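Vanadium-dependent bromoperoxidase (Corallina officinalis, PDB 1QHB) catalyses the vanadate-dependent bromination of organic substrates with hydrogen peroxide and bromide, working as a dodecamer that also binds one calcium ion per subunit. Local coordinates at residues P106-D111 against D303-R308; D294-L299 against V459-S464; D444-N449 against K463-P468; D507-V512 against S522-P527. One frame throughout, in Å; residues are numbered along the deposited sequence.

Three of the four contacts gather on one side of the chain's centre, and two of them hold opposite ends of one helix. Interaction 2 grips the N-terminal end of helix 295-302, interaction 1 the loop that leaves it, and their atoms touch through Arg109 and Leu299. Interaction 3 shares Lys463 and Ser464 with interaction 2 and ties the loop of residues 459-468 to helix 439-456. Interactions 1 and 3 are buried, interaction 1 built on an indole face and a salt bridge, interaction 3 on one amide. Interaction 2 lies at the surface and is mostly polar. Interaction 4, a surface hairpin, stands about 37 Å or more from the others, centre to centre.

Interaction 1. Residues P106-D111 against D303-R308; sequences PIWRSD and DAADFR
The indole of Trp108 is packed between two small groups. Ala305 CB lies over one face, 3.6 Å from the centroid of the six-membered ring and 12° off its normal, which makes a CH-pi contact; Pro106 CB covers the opposite face. At the edge, near the ring plane, the carbonyl O of Asp303 stands 3.5 Å from Trp108 CZ3. The far corner of the ring presses closest on the backbone, with Trp108 CH2 3.4 Å from Ala305 CA. The other flat group, the guanidinium of Arg109, receives the carboxylate of Asp303 at its edge. Arg109 has CG anti to its carbonyl carbon and runs extended from CG to NE, carrying the guanidinium toward Asp303. NH1 and OD2 form a salt bridge of 2.9 Å between Arg109 and Asp303, but the hydrogen bond within it is weak, bent to 120° at the hydrogen, and the two planes are turned 45° apart.

Ala304, at positive phi, is the C-prime residue of the Schellman motif that closes helix 295-302, and the chain turns there to bring Ala305 over the indole. Asp303 OD1 accepts from His63 N, Arg109 NH2 also pairs with Asp65, and Trp108 NE1 donates to Leu118 O.

The contact joins apolar packing of the indole to a salt bridge between a buried Asp303 and a partly exposed Arg109. With other partners for both charged groups, the carboxylate probably stays ionised.

Interaction 2. Residues D294-L299 against V459-S464; sequences DLKVFL and VSPGKS
Asp294 and Ser460 are brought together by their first torsions. In Asp294, CG is anti to the backbone N (chi1 169°), and in Ser460, OG is anti to the carbonyl carbon (chi1 -60°), which sets the hydroxyl against the carboxylate. Ser460 OG donates to Asp294 OD1 at 2.4 Å, a distance so short that its exact value is doubtful. The same hydroxyl oxygen accepts from Lys296 N at 3.3 Å, an almost straight bond of 165°, and so links the carboxylate to the first turn of the helix.

Asp294 is the N-cap: its OD2 takes the capping bond from Val297 N at 3.1 Å, on the anti side and tilted out of the carboxylate plane. A water extends the network, donating to Asp294 OD2 over a short distance and to Val459 O at 2.7 Å. The aliphatic part of Lys296 packs against the loop, its CG 3.4 Å from Ser460 OG, while Leu295 CB meets Ser460 CB at 3.9 Å. The start of the helix would probably stabilise the negative carboxylate, which has the serine, the water and a backbone N-H around it.

Residues 459-464, in the loop after helix 439-456, pass the N-terminal end of helix 295-302. Asn453 of helix 439-456 touches both Asp294 and Ser464, so that this helix, the loop that follows it and the capped end of helix 295-302 meet here.

Interaction 3. Residues D444-N449 against K463-P468; sequences DSASSN and KSFLLP
Asn449 carries the contact through its amide nitrogen, which reaches three oxygens of the loop. CG is anti to the carbonyl carbon (chi1 -72°), which turns the amide to the loop. ND2 of Asn449 donates to Leu466 O at 2.9 Å, with the acceptor close to the amide plane, and to Ser464 O at 3.3 Å, where the nitrogen stands well above the carbonyl plane. A weak bond also runs from Asn449 ND2 to Ser464 OG. On the other branch, Asn449 OD1 lies 3.4 Å from Pro468 CG. One turn back along helix 439-456, Ala446 CB packs on Phe465 CE1 at 3.6 Å, and Ala446 CA makes a CA-H...O contact of 3.3 Å with Ser464 O.

Further out, a water takes a hydrogen bond from Ser464 N and donates to Ala446 O, joining helix and loop. Ser464 OG bonds to Thr293 O, and the backbone of Phe465 is bonded at N by Ser415 OG and at O by Tyr163 OH.

An alanine at Asn449 would probably leave the carbonyls of Leu466 and Ser464 without this donor and open a gap beside Pro468. Carbonyls of an irregular loop are thus satisfied by a side-chain amide of the helix, yet Ser445 OG, buried here as well, has no partner in the model.

Interaction 4. Residues D507-V512 against S522-P527; sequences DQVFEV and SSFPGP
Val509 and Ser522 meet just beyond the paired part of a beta-hairpin whose antiparallel strands are 510-512 and 519-521. The backbone bond is nearly straight: Ser522 N donates to Val509 O at 2.9 Å, with 174° at the hydrogen.

Among the side-chain bonds, Ser522 OG, anti to its own backbone N (chi1 167°), donates to Glu511 OE2 at 2.6 Å and uses the anti lone pair of that oxygen. The same hydroxyl accepts from Phe524 N at 2.9 Å, an ST turn. A leucine in place of Glu511 would probably leave the Ser522 hydroxyl without its acceptor and freer to turn.

The apolar contacts centre on Val509. Its CG1 lies 3.8 Å from Ser522 CB, and its CG2 lies at the edge of the Phe524 ring, near the ring plane. From loops of the same chain, Val233 touches Phe524 and Gln239 touches Val509.

Gly526 has positive phi, with backbone angles that by themselves call for glycine, and its CA comes within 3.9 Å of Val509 CG2. After it a cis peptide leads into Pro527, whose CB sits 3.5 Å from Asp507 OD1.

Interaction 1. Residues P106-D111 against D303-R308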
loop_
_atom_site.group_PDB
_atom_site.type_symbol
_atom_site.label_atom_id
_atom_site.label_comp_id
_atom_site.label_asym_id
_atom_site.label_seq_id
_atom_site.Cartn_x
_atom_site.Cartn_y
_atom_site.Cartn_z
ATOM N N PRO A 106 6.452 28.217 -53.864
ATOM C CA PRO A 106 5.013 28.207 -53.996
ATOM C C PRO A 106 4.567 29.058 -55.166
ATOM O O PRO A 106 5.139 30.031 -55.648
ATOM C CB PRO A 106 4.476 28.722 -52.668
ATOM C CG PRO A 106 5.641 28.837 -51.763
ATOM C CD PRO A 106 6.889 28.811 -52.583
ATOM N N ILE A 107 3.435 28.625 -55.749
ATOM C CA ILE A 107 2.840 29.394 -56.832
ATOM C C ILE A 107 1.625 30.099 -56.229
ATOM O O ILE A 107 0.650 29.465 -55.784
ATOM C CB ILE A 107 2.453 28.547 -58.054
ATOM C CG1 ILE A 107 3.728 27.871 -58.588
ATOM C CG2 ILE A 107 1.795 29.408 -59.114
ATOM C CD1 ILE A 107 3.441 26.745 -59.560
ATOM N N TRP A 108 1.710 31.417 -56.128
ATOM C CA TRP A 108 0.684 32.176 -55.444
ATOM C C TRP A 108 -0.302 32.721 -56.458
ATOM O O TRP A 108 0.120 32.776 -57.624
ATOM C CB TRP A 108 1.332 33.360 -54.702
ATOM C CG TRP A 108 2.318 32.905 -53.668
ATOM C CD1 TRP A 108 3.660 33.118 -53.668
ATOM C CD2 TRP A 108 2.015 32.199 -52.463
ATOM N NE1 TRP A 108 4.239 32.542 -52.553
ATOM C CE2 TRP A 108 3.222 31.994 -51.785
ATOM C CE3 TRP A 108 0.830 31.707 -51.906
ATOM C CZ2 TRP A 108 3.305 31.304 -50.568
ATOM C CZ3 TRP A 108 0.897 31.016 -50.725
ATOM C CH2 TRP A 108 2.127 30.823 -50.071
ATOM N N ARG A 109 -1.447 33.202 -56.022
ATOM C CA ARG A 109 -2.395 33.814 -56.941
ATOM C C ARG A 109 -2.038 35.271 -57.229
ATOM O O ARG A 109 -2.213 35.778 -58.351
ATOM C CB ARG A 109 -3.808 33.806 -56.336
ATOM C CG ARG A 109 -4.379 32.385 -56.179
ATOM C CD ARG A 109 -5.729 32.491 -55.430
ATOM N NE ARG A 109 -6.449 31.224 -55.628
ATOM C CZ ARG A 109 -6.364 30.140 -54.876
ATOM N NH1 ARG A 109 -5.597 30.144 -53.780
ATOM N NH2 ARG A 109 -7.079 29.078 -55.227
ATOM N N SER A 110 -1.610 36.021 -56.207
ATOM C CA SER A 110 -1.341 37.433 -56.408
ATOM C C SER A 110 0.047 37.750 -56.949
ATOM O O SER A 110 1.034 37.074 -56.728
ATOM C CB SER A 110 -1.587 38.211 -55.102
ATOM O OG SER A 110 -0.545 37.986 -54.180
ATOM N N ASP A 111 0.047 38.800 -57.783
ATOM C CA ASP A 111 1.281 39.340 -58.364
ATOM C C ASP A 111 2.225 39.765 -57.264
ATOM O O ASP A 111 3.415 39.421 -57.246
ATOM C CB ASP A 111 0.918 40.531 -59.253
ATOM C CG ASP A 111 0.176 40.104 -60.517
ATOM O OD1 ASP A 111 0.257 38.910 -60.883
ATOM O OD2 ASP A 111 -0.489 40.953 -61.165
ATOM N N ASP A 303 -3.572 30.625 -47.739
ATOM C CA ASP A 303 -2.730 29.520 -48.168
ATOM C C ASP A 303 -1.310 29.628 -47.611
ATOM O O ASP A 303 -0.369 29.017 -48.143
ATOM C CB ASP A 303 -2.674 29.522 -49.706
ATOM C CG ASP A 303 -3.897 29.005 -50.380
ATOM O OD1 ASP A 303 -4.851 28.444 -49.775
ATOM O OD2 ASP A 303 -3.954 29.161 -51.629
ATOM N N ALA A 304 -1.088 30.387 -46.535
ATOM C CA ALA A 304 0.185 30.473 -45.854
ATOM C C ALA A 304 1.292 31.413 -46.352
ATOM O O ALA A 304 2.435 31.396 -45.805
ATOM C CB ALA A 304 0.744 29.047 -45.647
ATOM N N ALA A 305 0.979 32.313 -47.284
ATOM C CA ALA A 305 2.048 33.229 -47.738
ATOM C C ALA A 305 2.586 34.012 -46.544
ATOM O O ALA A 305 1.843 34.635 -45.782
ATOM C CB ALA A 305 1.518 34.094 -48.874
ATOM N N ASP A 306 3.929 34.055 -46.371
ATOM C CA ASP A 306 4.463 34.692 -45.195
ATOM C C ASP A 306 4.665 36.184 -45.437
ATOM O O ASP A 306 5.724 36.625 -45.896
ATOM C CB ASP A 306 5.763 34.033 -44.743
ATOM C CG ASP A 306 6.130 34.470 -43.343
ATOM O OD1 ASP A 306 5.446 35.389 -42.791
ATOM O OD2 ASP A 306 7.055 33.874 -42.783
ATOM N N PHE A 307 3.689 36.995 -45.088
ATOM C CA PHE A 307 3.765 38.426 -45.215
ATOM C C PHE A 307 4.265 39.108 -43.951
ATOM O O PHE A 307 4.115 40.330 -43.915
ATOM C CB PHE A 307 2.370 38.987 -45.519
ATOM C CG PHE A 307 2.071 39.118 -46.968
ATOM C CD1 PHE A 307 2.496 40.214 -47.703
ATOM C CD2 PHE A 307 1.332 38.119 -47.625
ATOM C CE1 PHE A 307 2.173 40.309 -49.051
ATOM C CE2 PHE A 307 1.034 38.181 -48.963
ATOM C CZ PHE A 307 1.449 39.304 -49.665
ATOM N N ARG A 308 4.752 38.398 -42.930
ATOM C CA ARG A 308 5.183 39.046 -41.717
ATOM C C ARG A 308 6.266 40.078 -41.976
ATOM O O ARG A 308 7.308 39.803 -42.585
ATOM C CB ARG A 308 5.715 38.028 -40.658
ATOM C CG ARG A 308 4.552 37.223 -40.080
ATOM C CD ARG A 308 4.978 36.105 -39.137
ATOM N NE ARG A 308 5.723 35.062 -39.836
ATOM C CZ ARG A 308 6.257 33.989 -39.307
ATOM N NH1 ARG A 308 6.192 33.760 -38.002
ATOM N NH2 ARG A 308 6.920 33.142 -40.112
#

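Interaction 2. Residues D294-L299 against V459-S464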
loop_
_atom_site.group_PDB
_atom_site.type_symbol
_atom_site.label_atom_id
_atom_site.label_comp_id
_atom_site.label_asym_id
_atom_site.label_seq_id
_atom_site.Cartn_x
_atom_site.Cartn_y
_atom_site.Cartn_z
ATOM N N ASP A 294 -7.642 42.795 -50.836
ATOM C CA ASP A 294 -7.768 42.242 -52.162
ATOM C C ASP A 294 -7.935 40.716 -52.033
ATOM O O ASP A 294 -7.140 40.049 -51.344
ATOM C CB ASP A 294 -6.501 42.587 -52.952
ATOM C CG ASP A 294 -6.483 41.797 -54.234
ATOM O OD1 ASP A 294 -7.230 42.143 -55.168
ATOM O OD2 ASP A 294 -5.749 40.807 -54.321
ATOM N N LEU A 295 -8.908 40.169 -52.779
ATOM C CA LEU A 295 -9.183 38.754 -52.768
ATOM C C LEU A 295 -8.010 37.856 -53.040
ATOM O O LEU A 295 -7.803 36.881 -52.260
ATOM C CB LEU A 295 -10.278 38.413 -53.793
ATOM C CG LEU A 295 -10.762 36.947 -53.674
ATOM C CD1 LEU A 295 -11.351 36.755 -52.283
ATOM C CD2 LEU A 295 -11.751 36.613 -54.785
ATOM N N LYS A 296 -7.221 38.128 -54.098
ATOM C CA LYS A 296 -6.090 37.186 -54.309
ATOM C C LYS A 296 -5.038 37.223 -53.242
ATOM O O LYS A 296 -4.473 36.153 -52.938
ATOM C CB LYS A 296 -5.476 37.444 -55.686
ATOM C CG LYS A 296 -6.505 37.140 -56.784
ATOM C CD LYS A 296 -5.856 37.543 -58.119
ATOM C CE LYS A 296 -6.749 37.083 -59.269
ATOM N NZ LYS A 296 -5.918 36.950 -60.502
ATOM N N VAL A 297 -4.726 38.409 -52.693
ATOM C CA VAL A 297 -3.716 38.482 -51.603
ATOM C C VAL A 297 -4.301 37.814 -50.365
ATOM O O VAL A 297 -3.642 37.038 -49.677
ATOM C CB VAL A 297 -3.412 39.944 -51.284
ATOM C CG1 VAL A 297 -2.542 40.101 -50.072
ATOM C CG2 VAL A 297 -2.822 40.661 -52.503
ATOM N N PHE A 298 -5.590 38.036 -50.077
ATOM C CA PHE A 298 -6.257 37.370 -48.962
ATOM C C PHE A 298 -6.188 35.842 -49.099
ATOM O O PHE A 298 -5.778 35.164 -48.157
ATOM C CB PHE A 298 -7.696 37.854 -48.903
ATOM C CG PHE A 298 -8.580 36.962 -48.056
ATOM C CD1 PHE A 298 -8.694 37.196 -46.685
ATOM C CD2 PHE A 298 -9.281 35.903 -48.641
ATOM C CE1 PHE A 298 -9.517 36.369 -45.914
ATOM C CE2 PHE A 298 -10.058 35.069 -47.861
ATOM C CZ PHE A 298 -10.178 35.305 -46.503
ATOM N N LEU A 299 -6.393 35.283 -50.296
ATOM C CA LEU A 299 -6.324 33.826 -50.483
ATOM C C LEU A 299 -4.915 33.328 -50.350
ATOM O O LEU A 299 -4.721 32.286 -49.720
ATOM C CB LEU A 299 -6.895 33.434 -51.829
ATOM C CG LEU A 299 -8.387 33.716 -52.018
ATOM C CD1 LEU A 299 -8.788 33.461 -53.481
ATOM C CD2 LEU A 299 -9.220 32.817 -51.122
ATOM N N VAL A 459 -5.296 43.952 -58.186
ATOM C CA VAL A 459 -6.558 43.763 -58.902
ATOM C C VAL A 459 -7.071 42.328 -58.788
ATOM O O VAL A 459 -6.366 41.331 -58.913
ATOM C CB VAL A 459 -6.509 44.134 -60.394
ATOM C CG1 VAL A 459 -7.936 44.227 -60.922
ATOM C CG2 VAL A 459 -5.780 45.440 -60.667
ATOM N N SER A 460 -8.370 42.250 -58.500
ATOM C CA SER A 460 -9.109 41.002 -58.384
ATOM C C SER A 460 -10.546 41.264 -58.851
ATOM O O SER A 460 -11.050 42.380 -58.695
ATOM C CB SER A 460 -9.173 40.481 -56.945
ATOM O OG SER A 460 -7.858 40.262 -56.473
ATOM N N PRO A 461 -11.187 40.257 -59.428
ATOM C CA PRO A 461 -12.544 40.399 -59.906
ATOM C C PRO A 461 -13.511 40.684 -58.759
ATOM O O PRO A 461 -13.363 40.180 -57.645
ATOM C CB PRO A 461 -12.871 39.061 -60.548
ATOM C CG PRO A 461 -11.617 38.269 -60.589
ATOM C CD PRO A 461 -10.636 38.899 -59.646
ATOM N N GLY A 462 -14.536 41.483 -59.011
ATOM C CA GLY A 462 -15.562 41.859 -58.077
ATOM C C GLY A 462 -15.189 42.982 -57.125
ATOM O O GLY A 462 -14.102 43.545 -57.094
ATOM N N LYS A 463 -16.182 43.344 -56.319
ATOM C CA LYS A 463 -16.007 44.319 -55.247
ATOM C C LYS A 463 -15.323 43.530 -54.114
ATOM O O LYS A 463 -15.285 42.283 -54.172
ATOM C CB LYS A 463 -17.327 44.891 -54.771
ATOM C CG LYS A 463 -18.055 45.759 -55.778
ATOM C CD LYS A 463 -19.000 46.728 -55.090
ATOM C CE LYS A 463 -20.419 46.209 -55.078
ATOM N NZ LYS A 463 -21.303 47.180 -54.371
ATOM N N SER A 464 -14.764 44.235 -53.131
ATOM C CA SER A 464 -14.140 43.490 -52.047
ATOM C C SER A 464 -14.882 43.798 -50.756
ATOM O O SER A 464 -14.906 44.982 -50.390
ATOM C CB SER A 464 -12.665 43.853 -51.878
ATOM O OG SER A 464 -12.300 43.427 -50.566
HETATM O O HOH W 1 -5.023 40.584 -56.682
#

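Interaction 3. Residues D444-N449 against K463-P468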
loop_
_atom_site.group_PDB
_atom_site.type_symbol
_atom_site.label_atom_id
_atom_site.label_comp_id
_atom_site.label_asym_id
_atom_site.label_seq_id
_atom_site.Cartn_x
_atom_site.Cartn_y
_atom_site.Cartn_z
ATOM N N ASP A 444 -19.927 50.713 -47.144
ATOM C CA ASP A 444 -18.803 51.557 -46.735
ATOM C C ASP A 444 -17.460 50.887 -46.863
ATOM O O ASP A 444 -16.456 51.520 -47.245
ATOM C CB ASP A 444 -18.983 51.943 -45.242
ATOM C CG ASP A 444 -20.167 52.897 -45.138
ATOM O OD1 ASP A 444 -20.578 53.503 -46.155
ATOM O OD2 ASP A 444 -20.710 53.049 -44.048
ATOM N N SER A 445 -17.442 49.588 -46.530
ATOM C CA SER A 445 -16.183 48.827 -46.554
ATOM C C SER A 445 -15.760 48.556 -47.963
ATOM O O SER A 445 -14.557 48.666 -48.283
ATOM C CB SER A 445 -16.454 47.589 -45.680
ATOM O OG SER A 445 -15.822 46.430 -46.154
ATOM N N ALA A 446 -16.668 48.204 -48.894
ATOM C CA ALA A 446 -16.258 48.008 -50.300
ATOM C C ALA A 446 -15.606 49.270 -50.842
ATOM O O ALA A 446 -14.615 49.245 -51.558
ATOM C CB ALA A 446 -17.478 47.703 -51.184
ATOM N N SER A 447 -16.117 50.434 -50.446
ATOM C CA SER A 447 -15.603 51.720 -50.923
ATOM C C SER A 447 -14.256 51.971 -50.297
ATOM O O SER A 447 -13.292 52.279 -50.989
ATOM C CB SER A 447 -16.661 52.779 -50.627
ATOM O OG SER A 447 -16.109 54.090 -50.648
ATOM N N SER A 448 -14.106 51.668 -48.996
ATOM C CA SER A 448 -12.762 51.834 -48.398
ATOM C C SER A 448 -11.789 50.843 -49.024
ATOM O O SER A 448 -10.662 51.241 -49.260
ATOM C CB SER A 448 -12.858 51.685 -46.877
ATOM O OG SER A 448 -11.559 51.660 -46.275
ATOM N N ASN A 449 -12.170 49.586 -49.267
ATOM C CA ASN A 449 -11.259 48.606 -49.845
ATOM C C ASN A 449 -10.881 48.935 -51.290
ATOM O O ASN A 449 -9.749 48.655 -51.730
ATOM C CB ASN A 449 -11.913 47.226 -49.782
ATOM C CG ASN A 449 -11.983 46.662 -48.366
ATOM O OD1 ASN A 449 -11.402 47.232 -47.447
ATOM N ND2 ASN A 449 -12.653 45.561 -48.079
ATOM N N LYS A 463 -16.182 43.344 -56.319
ATOM C CA LYS A 463 -16.007 44.319 -55.247
ATOM C C LYS A 463 -15.323 43.530 -54.114
ATOM O O LYS A 463 -15.285 42.283 -54.172
ATOM C CB LYS A 463 -17.327 44.891 -54.771
ATOM C CG LYS A 463 -18.055 45.759 -55.778
ATOM C CD LYS A 463 -19.000 46.728 -55.090
ATOM C CE LYS A 463 -20.419 46.209 -55.078
ATOM N NZ LYS A 463 -21.303 47.180 -54.371
ATOM N N SER A 464 -14.764 44.235 -53.131
ATOM C CA SER A 464 -14.140 43.490 -52.047
ATOM C C SER A 464 -14.882 43.798 -50.756
ATOM O O SER A 464 -14.906 44.982 -50.390
ATOM C CB SER A 464 -12.665 43.853 -51.878
ATOM O OG SER A 464 -12.300 43.427 -50.566
ATOM N N PHE A 465 -15.529 42.771 -50.154
ATOM C CA PHE A 465 -16.179 43.060 -48.875
ATOM C C PHE A 465 -15.338 42.478 -47.732
ATOM O O PHE A 465 -15.835 42.312 -46.628
ATOM C CB PHE A 465 -17.618 42.539 -48.843
ATOM C CG PHE A 465 -18.415 43.097 -50.014
ATOM C CD1 PHE A 465 -19.015 44.347 -49.932
ATOM C CD2 PHE A 465 -18.561 42.358 -51.174
ATOM C CE1 PHE A 465 -19.737 44.844 -51.000
ATOM C CE2 PHE A 465 -19.291 42.864 -52.245
ATOM C CZ PHE A 465 -19.860 44.121 -52.180
ATOM N N LEU A 466 -14.065 42.130 -47.961
ATOM C CA LEU A 466 -13.189 41.594 -46.973
ATOM C C LEU A 466 -12.992 42.525 -45.774
ATOM O O LEU A 466 -13.106 43.754 -45.868
ATOM C CB LEU A 466 -11.831 41.339 -47.621
ATOM C CG LEU A 466 -11.917 40.343 -48.795
ATOM C CD1 LEU A 466 -10.629 40.509 -49.591
ATOM C CD2 LEU A 466 -12.165 38.929 -48.320
ATOM N N LEU A 467 -12.680 41.911 -44.619
ATOM C CA LEU A 467 -12.428 42.735 -43.425
ATOM C C LEU A 467 -10.998 43.242 -43.535
ATOM O O LEU A 467 -10.030 42.473 -43.622
ATOM C CB LEU A 467 -12.640 41.828 -42.192
ATOM C CG LEU A 467 -12.221 42.426 -40.843
ATOM C CD1 LEU A 467 -13.205 43.453 -40.353
ATOM C CD2 LEU A 467 -12.167 41.342 -39.760
ATOM N N PRO A 468 -10.786 44.548 -43.543
ATOM C CA PRO A 468 -9.464 45.135 -43.629
ATOM C C PRO A 468 -8.652 44.707 -42.418
ATOM O O PRO A 468 -9.112 44.867 -41.294
ATOM C CB PRO A 468 -9.700 46.633 -43.744
ATOM C CG PRO A 468 -11.150 46.808 -44.125
ATOM C CD PRO A 468 -11.842 45.614 -43.475
HETATM O O HOH W 2 -14.473 47.183 -53.156
#

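Interaction 4. Residues D507-V512 against S522-P527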
loop_
_atom_site.group_PDB
_atom_site.type_symbol
_atom_site.label_atom_id
_atom_site.label_comp_id
_atom_site.label_asym_id
_atom_site.label_seq_id
_atom_site.Cartn_x
_atom_site.Cartn_y
_atom_site.Cartn_z
ATOM N N ASP A 507 -6.106 58.978 -7.702
ATOM C CA ASP A 507 -6.702 60.300 -7.770
ATOM C C ASP A 507 -6.315 61.162 -8.965
ATOM O O ASP A 507 -7.039 62.115 -9.251
ATOM C CB ASP A 507 -6.340 61.067 -6.483
ATOM C CG ASP A 507 -6.848 60.347 -5.248
ATOM O OD1 ASP A 507 -8.020 59.914 -5.256
ATOM O OD2 ASP A 507 -6.062 60.217 -4.286
ATOM N N GLN A 508 -5.224 60.892 -9.653
ATOM C CA GLN A 508 -4.781 61.650 -10.814
ATOM C C GLN A 508 -5.153 60.868 -12.074
ATOM O O GLN A 508 -4.715 59.719 -12.243
ATOM C CB GLN A 508 -3.285 61.861 -10.820
ATOM C CG GLN A 508 -2.636 62.682 -9.723
ATOM C CD GLN A 508 -1.146 62.838 -10.033
ATOM O OE1 GLN A 508 -0.383 61.869 -10.084
ATOM N NE2 GLN A 508 -0.729 64.080 -10.262
ATOM N N VAL A 509 -6.038 61.406 -12.878
ATOM C CA VAL A 509 -6.519 60.768 -14.074
ATOM C C VAL A 509 -6.036 61.535 -15.286
ATOM O O VAL A 509 -6.280 62.732 -15.396
ATOM C CB VAL A 509 -8.045 60.631 -14.119
ATOM C CG1 VAL A 509 -8.485 59.690 -15.234
ATOM C CG2 VAL A 509 -8.579 60.064 -12.801
ATOM N N PHE A 510 -5.310 60.841 -16.171
ATOM C CA PHE A 510 -4.769 61.449 -17.357
ATOM C C PHE A 510 -5.331 60.854 -18.627
ATOM O O PHE A 510 -5.795 59.742 -18.619
ATOM C CB PHE A 510 -3.259 61.232 -17.407
ATOM C CG PHE A 510 -2.529 62.002 -16.356
ATOM C CD1 PHE A 510 -2.294 63.360 -16.509
ATOM C CD2 PHE A 510 -2.148 61.368 -15.192
ATOM C CE1 PHE A 510 -1.651 64.067 -15.491
ATOM C CE2 PHE A 510 -1.509 62.066 -14.186
ATOM C CZ PHE A 510 -1.251 63.415 -14.333
ATOM N N GLU A 511 -5.270 61.570 -19.701
ATOM C CA GLU A 511 -5.659 61.123 -21.044
ATOM C C GLU A 511 -4.618 61.704 -22.025
ATOM O O GLU A 511 -3.879 62.620 -21.612
ATOM C CB GLU A 511 -7.007 61.639 -21.443
ATOM C CG GLU A 511 -8.212 60.950 -20.840
ATOM C CD GLU A 511 -9.484 61.716 -21.196
ATOM O OE1 GLU A 511 -9.733 61.760 -22.413
ATOM O OE2 GLU A 511 -10.177 62.232 -20.293
ATOM N N VAL A 512 -4.693 61.287 -23.270
ATOM C CA VAL A 512 -3.747 61.809 -24.271
ATOM C C VAL A 512 -4.394 63.075 -24.857
ATOM O O VAL A 512 -5.567 63.126 -25.182
ATOM C CB VAL A 512 -3.417 60.758 -25.332
ATOM C CG1 VAL A 512 -2.536 61.298 -26.456
ATOM C CG2 VAL A 512 -2.696 59.524 -24.750
ATOM N N SER A 522 -7.461 64.591 -17.234
ATOM C CA SER A 522 -8.727 64.213 -17.842
ATOM C C SER A 522 -9.892 65.049 -17.328
ATOM O O SER A 522 -9.848 65.542 -16.202
ATOM C CB SER A 522 -8.963 62.737 -17.460
ATOM O OG SER A 522 -10.287 62.350 -17.745
ATOM N N SER A 523 -11.032 65.004 -18.019
ATOM C CA SER A 523 -12.205 65.743 -17.492
ATOM C C SER A 523 -12.940 64.845 -16.496
ATOM O O SER A 523 -13.766 65.310 -15.715
ATOM C CB SER A 523 -13.145 66.179 -18.610
ATOM O OG SER A 523 -13.452 65.013 -19.375
ATOM N N PHE A 524 -12.680 63.537 -16.562
ATOM C CA PHE A 524 -13.248 62.628 -15.571
ATOM C C PHE A 524 -12.564 62.950 -14.244
ATOM O O PHE A 524 -11.341 62.998 -14.086
ATOM C CB PHE A 524 -13.026 61.188 -15.981
ATOM C CG PHE A 524 -13.618 60.205 -15.027
ATOM C CD1 PHE A 524 -14.969 59.902 -15.092
ATOM C CD2 PHE A 524 -12.820 59.579 -14.066
ATOM C CE1 PHE A 524 -15.517 58.968 -14.233
ATOM C CE2 PHE A 524 -13.369 58.669 -13.173
ATOM C CZ PHE A 524 -14.729 58.372 -13.281
ATOM N N PRO A 525 -13.344 63.243 -13.226
ATOM C CA PRO A 525 -12.820 63.590 -11.926
ATOM C C PRO A 525 -12.004 62.489 -11.256
ATOM O O PRO A 525 -10.959 62.757 -10.640
ATOM C CB PRO A 525 -14.052 63.883 -11.082
ATOM C CG PRO A 525 -15.218 63.930 -12.002
ATOM C CD PRO A 525 -14.836 63.230 -13.285
ATOM N N GLY A 526 -12.492 61.246 -11.300
ATOM C CA GLY A 526 -11.817 60.162 -10.577
ATOM C C GLY A 526 -12.604 60.083 -9.266
ATOM O O GLY A 526 -13.655 60.712 -9.142
ATOM N N PRO A 527 -12.119 59.328 -8.312
ATOM C CA PRO A 527 -10.904 58.545 -8.484
ATOM C C PRO A 527 -11.247 57.256 -9.209
ATOM O O PRO A 527 -12.389 56.878 -9.449
ATOM C CB PRO A 527 -10.524 58.275 -7.014
ATOM C CG PRO A 527 -11.873 58.003 -6.410
ATOM C CD PRO A 527 -12.740 59.107 -6.976
#